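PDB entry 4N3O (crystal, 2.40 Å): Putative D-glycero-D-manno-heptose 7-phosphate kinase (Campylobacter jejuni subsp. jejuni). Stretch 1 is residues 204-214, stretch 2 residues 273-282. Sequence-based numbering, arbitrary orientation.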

ATOM      1  N   LEU A 204       8.991   8.320  -1.797  1.00 37.34           N
ATOM      2  CA  LEU A 204       8.307   9.003  -2.896  1.00 38.20           C
ATOM      3  C   LEU A 204       7.755  10.311  -2.331  1.00 38.22           C
ATOM      4  O   LEU A 204       6.986  10.291  -1.375  1.00 36.85           O
ATOM      5  N   TYR A 205       8.145  11.439  -2.914  1.00 39.92           N
ATOM      6  CA  TYR A 205       7.729  12.749  -2.429  1.00 40.20           C
ATOM      7  C   TYR A 205       7.125  13.625  -3.512  1.00 42.40           C
ATOM      8  O   TYR A 205       7.760  13.884  -4.517  1.00 41.24           O
ATOM      9  N   PHE A 206       5.891  14.070  -3.292  1.00 44.91           N
ATOM     10  CA  PHE A 206       5.234  15.006  -4.189  1.00 47.69           C
ATOM     11  C   PHE A 206       5.596  16.384  -3.688  1.00 48.45           C
ATOM     12  O   PHE A 206       5.386  16.703  -2.525  1.00 53.85           O
ATOM     13  N   THR A 207       6.110  17.201  -4.593  1.00 49.44           N
ATOM     14  CA  THR A 207       6.660  18.511  -4.259  1.00 52.99           C
ATOM     15  C   THR A 207       5.731  19.688  -4.000  1.00 55.50           C
ATOM     16  O   THR A 207       6.001  20.485  -3.092  1.00 56.38           O
ATOM     17  N   ASN A 208       4.666  19.805  -4.797  1.00 57.00           N
ATOM     18  CA  ASN A 208       3.736  20.938  -4.729  1.00 61.48           C
ATOM     19  C   ASN A 208       4.491  22.231  -5.007  1.00 64.11           C
ATOM     20  O   ASN A 208       4.265  23.252  -4.372  1.00 69.21           O
ATOM     21  N   ILE A 209       5.407  22.154  -5.966  1.00 70.49           N
ATOM     22  CA  ILE A 209       6.215  23.291  -6.377  1.00 80.33           C
ATOM     23  C   ILE A 209       5.609  23.955  -7.612  1.00 88.02           C
ATOM     24  O   ILE A 209       4.852  23.337  -8.363  1.00 87.92           O
ATOM     25  N   THR A 210       5.930  25.234  -7.777  1.00 94.39           N
ATOM     26  CA  THR A 210       5.545  26.016  -8.943  1.00 96.47           C
ATOM     27  C   THR A 210       6.830  26.768  -9.277  1.00 96.25           C
ATOM     28  O   THR A 210       7.292  27.592  -8.481  1.00 90.42           O
ATOM     29  N   ARG A 211       7.438  26.462 -10.420  1.00 97.54           N
ATOM     30  CA  ARG A 211       8.716  27.092 -10.767  1.00110.84           C
ATOM     31  C   ARG A 211       8.559  28.571 -11.118  1.00110.67           C
ATOM     32  O   ARG A 211       7.487  29.010 -11.527  1.00113.74           O
ATOM     33  N   GLU A 212       9.634  29.331 -10.918  1.00110.29           N
ATOM     34  CA  GLU A 212       9.654  30.762 -11.209  1.00119.72           C
ATOM     35  C   GLU A 212      11.010  31.159 -11.798  1.00121.88           C
ATOM     36  O   GLU A 212      11.851  30.296 -12.061  1.00119.20           O
ATOM     37  N   ALA A 213      11.216  32.458 -12.015  1.00126.67           N
ATOM     38  CA  ALA A 213      12.476  32.956 -12.572  1.00131.20           C
ATOM     39  C   ALA A 213      13.655  32.742 -11.614  1.00138.00           C
ATOM     40  O   ALA A 213      14.079  33.667 -10.911  1.00141.00           O
ATOM     41  N   LYS A 214      14.159  31.506 -11.597  1.00130.31           N
ATOM     42  CA  LYS A 214      15.316  31.113 -10.796  1.00123.97           C
ATOM     43  C   LYS A 214      16.112  32.318 -10.276  1.00127.22           C
ATOM     44  O   LYS A 214      17.307  32.224  -9.986  1.00129.99           O
ATOM     45  N   VAL A 273      18.642  20.466 -11.329  1.00 87.82           N
ATOM     46  CA  VAL A 273      19.364  21.738 -11.329  1.00 95.85           C
ATOM     47  C   VAL A 273      18.613  22.882 -12.028  1.00 96.22           C
ATOM     48  O   VAL A 273      18.732  24.033 -11.613  1.00102.60           O
ATOM     49  N   SER A 274      17.829  22.574 -13.061  1.00 92.66           N
ATOM     50  CA  SER A 274      17.099  23.623 -13.800  1.00 97.33           C
ATOM     51  C   SER A 274      16.064  24.368 -12.941  1.00 93.80           C
ATOM     52  O   SER A 274      15.325  25.225 -13.449  1.00 83.20           O
ATOM     53  N   ASN A 275      15.995  24.024 -11.655  1.00 86.13           N
ATOM     54  CA  ASN A 275      15.084  24.702 -10.743  1.00 85.88           C
ATOM     55  C   ASN A 275      15.743  24.849  -9.368  1.00 88.27           C
ATOM     56  O   ASN A 275      16.287  23.886  -8.825  1.00 87.40           O
ATOM     57  N   ASP A 276      15.688  26.055  -8.809  1.00 90.32           N
ATOM     58  CA  ASP A 276      16.316  26.337  -7.514  1.00 86.86           C
ATOM     59  C   ASP A 276      15.639  25.606  -6.348  1.00 78.94           C
ATOM     60  O   ASP A 276      16.315  25.146  -5.437  1.00 70.85           O
ATOM     61  N   GLU A 277      14.314  25.488  -6.392  1.00 74.55           N
ATOM     62  CA  GLU A 277      13.560  24.842  -5.311  1.00 72.50           C
ATOM     63  C   GLU A 277      13.667  23.302  -5.334  1.00 69.26           C
ATOM     64  O   GLU A 277      13.683  22.672  -4.277  1.00 63.65           O
ATOM     65  N   LEU A 278      13.730  22.706  -6.527  1.00 71.18           N
ATOM     66  CA  LEU A 278      13.928  21.259  -6.648  1.00 66.89           C
ATOM     67  C   LEU A 278      15.348  20.931  -6.223  1.00 64.62           C
ATOM     68  O   LEU A 278      15.572  19.984  -5.474  1.00 66.52           O
ATOM     69  N   GLU A 279      16.302  21.725  -6.703  1.00 66.98           N
ATOM     70  CA  GLU A 279      17.714  21.543  -6.363  1.00 70.41           C
ATOM     71  C   GLU A 279      17.918  21.640  -4.840  1.00 67.39           C
ATOM     72  O   GLU A 279      18.738  20.909  -4.267  1.00 60.91           O
ATOM     73  N   ARG A 280      17.151  22.521  -4.191  1.00 62.56           N
ATOM     74  CA  ARG A 280      17.248  22.688  -2.759  1.00 61.15           C
ATOM     75  C   ARG A 280      16.668  21.438  -2.078  1.00 58.22           C
ATOM     76  O   ARG A 280      17.210  20.960  -1.099  1.00 52.52           O
ATOM     77  N   ILE A 281      15.565  20.910  -2.616  1.00 56.69           N
ATOM     78  CA  ILE A 281      14.923  19.725  -2.049  1.00 53.09           C
ATOM     79  C   ILE A 281      15.834  18.514  -2.193  1.00 52.58           C
ATOM     80  O   ILE A 281      15.988  17.751  -1.241  1.00 54.79           O
ATOM     81  N   TYR A 282      16.451  18.353  -3.364  1.00 50.99           N
ATOM     82  CA  TYR A 282      17.411  17.270  -3.602  1.00 50.89           C
ATOM     83  C   TYR A 282      18.529  17.354  -2.557  1.00 54.33           C
ATOM     84  O   TYR A 282      18.837  16.372  -1.887  1.00 56.94           O
TER

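No hydrogen bond joins the two stretches, although two polar pairs come within bonding distance. Arg 211 NH2 lies 2.8 Å from Ser 274 O, but the carbonyl oxygen sits over one face of the guanidinium, out of line with its N-H bonds, so the angle is poor. Lys 214 O and Asp 276 OD2 are 3.0 Å apart, and both are acceptors, so the pair is not counted as a hydrogen bond. The contact buries 480 Å², both sides summed, and combines apolar packing with the close approach of polar side chains. Ile 209 (chi1 m, chi2 t) is the most covered residue: it points toward the helix and its CD1 reaches Leu 278 CD2 at 3.6 Å and Glu 277 CG at 3.8 Å, while its CG2 lies 3.8 Å from Asn 275 ND2. Leu 278 (m, t) leaves its backbone sideways, but its end comes nearer, and CD2 also meets Thr 207 CG2 at 3.9 Å. Thr 207 (p) points toward the second stretch, and this methyl makes its contact; its OG1 accepts a weak bond from Ile 209 N (3.4 Å) and is also bonded elsewhere in the structure. Farther along the helix, Ile 281 (m, m) and Tyr 205 (t) point toward each other's stretches, with Tyr 205 CE2 4.0 Å from Ile 281 CG2. At the helix start, Asn 275 (t) is the N-cap: its OD1 accepts a weak bond from Glu 277 N (3.3 Å), and its CG lies 3.2 Å from Arg 211 CD as the extended first part of the arginine (t, t) passes by. Asp 276 (m) points toward Lys 214, whose CB approaches OD1 to 3.3 Å; the lysine's end leads away, so no salt bridge forms here. Glu 277 (t, p) instead pairs within its own helix, OE2 lying 2.9 Å from Arg 280 NH1 in a salt bridge.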

ATOM      1  CB  LEU A 204       7.161   8.124  -3.397  1.00 38.98           C
ATOM      2  CG  LEU A 204       6.309   8.703  -4.527  1.00 46.04           C
ATOM      3  CD1 LEU A 204       7.179   9.036  -5.724  1.00 46.55           C
ATOM      4  CD2 LEU A 204       5.195   7.743  -4.930  1.00 47.65           C
ATOM      5  CB  TYR A 205       8.957  13.454  -1.860  1.00 41.38           C
ATOM      6  CG  TYR A 205       8.748  14.882  -1.394  1.00 42.12           C
ATOM      7  CD1 TYR A 205       8.042  15.156  -0.225  1.00 42.45           C
ATOM      8  CD2 TYR A 205       9.305  15.959  -2.094  1.00 44.46           C
ATOM      9  CE1 TYR A 205       7.865  16.452   0.219  1.00 43.93           C
ATOM     10  CE2 TYR A 205       9.136  17.263  -1.658  1.00 42.81           C
ATOM     11  CZ  TYR A 205       8.415  17.502  -0.502  1.00 45.75           C
ATOM     12  OH  TYR A 205       8.226  18.787  -0.055  1.00 52.50           O
ATOM     13  CB  PHE A 206       3.728  14.802  -4.230  1.00 51.17           C
ATOM     14  CG  PHE A 206       3.310  13.617  -5.054  1.00 55.17           C
ATOM     15  CD1 PHE A 206       3.074  13.756  -6.414  1.00 60.24           C
ATOM     16  CD2 PHE A 206       3.159  12.364  -4.479  1.00 54.00           C
ATOM     17  CE1 PHE A 206       2.692  12.666  -7.185  1.00 58.35           C
ATOM     18  CE2 PHE A 206       2.771  11.279  -5.238  1.00 52.21           C
ATOM     19  CZ  PHE A 206       2.541  11.429  -6.592  1.00 55.74           C
ATOM     20  CB  THR A 207       7.569  18.970  -5.402  1.00 51.49           C
ATOM     21  OG1 THR A 207       6.776  19.144  -6.580  1.00 51.72           O
ATOM     22  CG2 THR A 207       8.667  17.939  -5.669  1.00 49.32           C
ATOM     23  CB  ASN A 208       2.980  21.006  -3.390  1.00 69.15           C
ATOM     24  CG  ASN A 208       2.044  19.821  -3.185  1.00 77.19           C
ATOM     25  OD1 ASN A 208       1.855  18.993  -4.086  1.00 84.26           O
ATOM     26  ND2 ASN A 208       1.454  19.733  -1.996  1.00 79.64           N
ATOM     27  CB  ILE A 209       7.666  22.848  -6.717  1.00 80.34           C
ATOM     28  CG1 ILE A 209       8.429  22.501  -5.440  1.00 81.66           C
ATOM     29  CG2 ILE A 209       8.436  23.951  -7.443  1.00 81.76           C
ATOM     30  CD1 ILE A 209       9.827  21.975  -5.692  1.00 79.89           C
ATOM     31  CB  THR A 210       4.376  26.970  -8.639  1.00 98.85           C
ATOM     32  OG1 THR A 210       4.728  27.839  -7.554  1.00100.42           O
ATOM     33  CG2 THR A 210       3.123  26.180  -8.259  1.00 95.38           C
ATOM     34  CB  ARG A 211       9.437  26.323 -11.892  1.00118.80           C
ATOM     35  CG  ARG A 211      10.892  26.757 -12.073  1.00126.91           C
ATOM     36  CD  ARG A 211      11.776  25.698 -12.732  1.00129.30           C
ATOM     37  NE  ARG A 211      11.735  25.646 -14.193  1.00132.05           N
ATOM     38  CZ  ARG A 211      12.561  26.319 -14.999  1.00135.39           C
ATOM     39  NH1 ARG A 211      12.453  26.184 -16.312  1.00134.18           N
ATOM     40  NH2 ARG A 211      13.500  27.129 -14.506  1.00134.82           N
ATOM     41  CB  GLU A 212       9.333  31.576  -9.944  1.00123.60           C
ATOM     42  CG  GLU A 212      10.195  31.241  -8.730  1.00124.41           C
ATOM     43  CD  GLU A 212       9.900  32.124  -7.522  1.00126.29           C
ATOM     44  OE1 GLU A 212       9.633  33.335  -7.700  1.00125.67           O
ATOM     45  OE2 GLU A 212       9.961  31.608  -6.385  1.00119.93           O
ATOM     46  CB  ALA A 213      12.354  34.428 -12.944  1.00131.25           C
ATOM     47  CB  LYS A 214      16.225  30.183 -11.625  1.00120.27           C
ATOM     48  CG  LYS A 214      16.760  30.772 -12.937  1.00122.65           C
ATOM     49  CD  LYS A 214      15.680  30.980 -14.001  1.00118.61           C
ATOM     50  CE  LYS A 214      16.234  31.610 -15.269  1.00114.94           C
ATOM     51  NZ  LYS A 214      17.289  30.772 -15.896  1.00112.85           N
ATOM     52  CB  VAL A 273      20.768  21.575 -11.968  1.00101.79           C
ATOM     53  CG1 VAL A 273      21.482  22.918 -12.076  1.00106.83           C
ATOM     54  CG2 VAL A 273      21.610  20.583 -11.168  1.00 98.68           C
ATOM     55  CB  SER A 274      16.413  23.054 -15.051  1.00 93.95           C
ATOM     56  OG  SER A 274      15.409  22.120 -14.692  1.00 92.61           O
ATOM     57  CB  ASN A 275      13.766  23.940 -10.640  1.00 83.96           C
ATOM     58  CG  ASN A 275      12.725  24.685  -9.825  1.00 90.68           C
ATOM     59  OD1 ASN A 275      12.940  25.821  -9.407  1.00101.82           O
ATOM     60  ND2 ASN A 275      11.585  24.056  -9.609  1.00 90.57           N
ATOM     61  CB  ASP A 276      16.335  27.847  -7.234  1.00 91.51           C
ATOM     62  CG  ASP A 276      17.021  28.646  -8.343  1.00106.89           C
ATOM     63  OD1 ASP A 276      17.333  28.059  -9.405  1.00115.58           O
ATOM     64  OD2 ASP A 276      17.235  29.868  -8.158  1.00114.39           O
ATOM     65  CB  GLU A 277      12.097  25.304  -5.326  1.00 73.78           C
ATOM     66  CG  GLU A 277      11.332  25.052  -4.026  1.00 78.34           C
ATOM     67  CD  GLU A 277      11.810  25.908  -2.849  1.00 79.79           C
ATOM     68  OE1 GLU A 277      12.879  26.557  -2.931  1.00 84.66           O
ATOM     69  OE2 GLU A 277      11.104  25.939  -1.824  1.00 77.14           O
ATOM     70  CB  LEU A 278      13.700  20.756  -8.082  1.00 68.12           C
ATOM     71  CG  LEU A 278      12.265  20.636  -8.615  1.00 66.94           C
ATOM     72  CD1 LEU A 278      12.282  20.268 -10.092  1.00 67.95           C
ATOM     73  CD2 LEU A 278      11.463  19.609  -7.837  1.00 64.49           C
ATOM     74  CB  GLU A 279      18.569  22.581  -7.101  1.00 80.98           C
ATOM     75  CG  GLU A 279      20.080  22.459  -6.911  1.00 91.04           C
ATOM     76  CD  GLU A 279      20.863  23.505  -7.714  1.00104.87           C
ATOM     77  OE1 GLU A 279      20.236  24.361  -8.384  1.00110.38           O
ATOM     78  OE2 GLU A 279      22.114  23.478  -7.678  1.00114.56           O
ATOM     79  CB  ARG A 280      16.490  23.930  -2.282  1.00 66.13           C
ATOM     80  CG  ARG A 280      17.105  24.542  -1.021  1.00 71.04           C
ATOM     81  CD  ARG A 280      16.205  25.502  -0.249  1.00 72.10           C
ATOM     82  NE  ARG A 280      15.388  24.837   0.785  1.00 75.85           N
ATOM     83  CZ  ARG A 280      14.094  24.526   0.680  1.00 70.97           C
ATOM     84  NH1 ARG A 280      13.407  24.816  -0.407  1.00 73.86           N
ATOM     85  NH2 ARG A 280      13.477  23.936   1.691  1.00 67.87           N
ATOM     86  CB  ILE A 281      13.530  19.472  -2.669  1.00 54.22           C
ATOM     87  CG1 ILE A 281      12.559  20.599  -2.282  1.00 57.18           C
ATOM     88  CG2 ILE A 281      12.953  18.138  -2.207  1.00 49.28           C
ATOM     89  CD1 ILE A 281      12.266  20.689  -0.789  1.00 59.41           C
ATOM     90  CB  TYR A 282      18.001  17.384  -5.004  1.00 54.79           C
ATOM     91  CG  TYR A 282      19.013  16.304  -5.348  1.00 58.21           C
ATOM     92  CD1 TYR A 282      18.606  15.064  -5.857  1.00 54.06           C
ATOM     93  CD2 TYR A 282      20.382  16.531  -5.185  1.00 61.08           C
ATOM     94  CE1 TYR A 282      19.535  14.078  -6.172  1.00 56.47           C
ATOM     95  CE2 TYR A 282      21.318  15.555  -5.497  1.00 62.79           C
ATOM     96  CZ  TYR A 282      20.895  14.333  -5.990  1.00 62.63           C
ATOM     97  OH  TYR A 282      21.837  13.372  -6.293  1.00 65.00           O
TER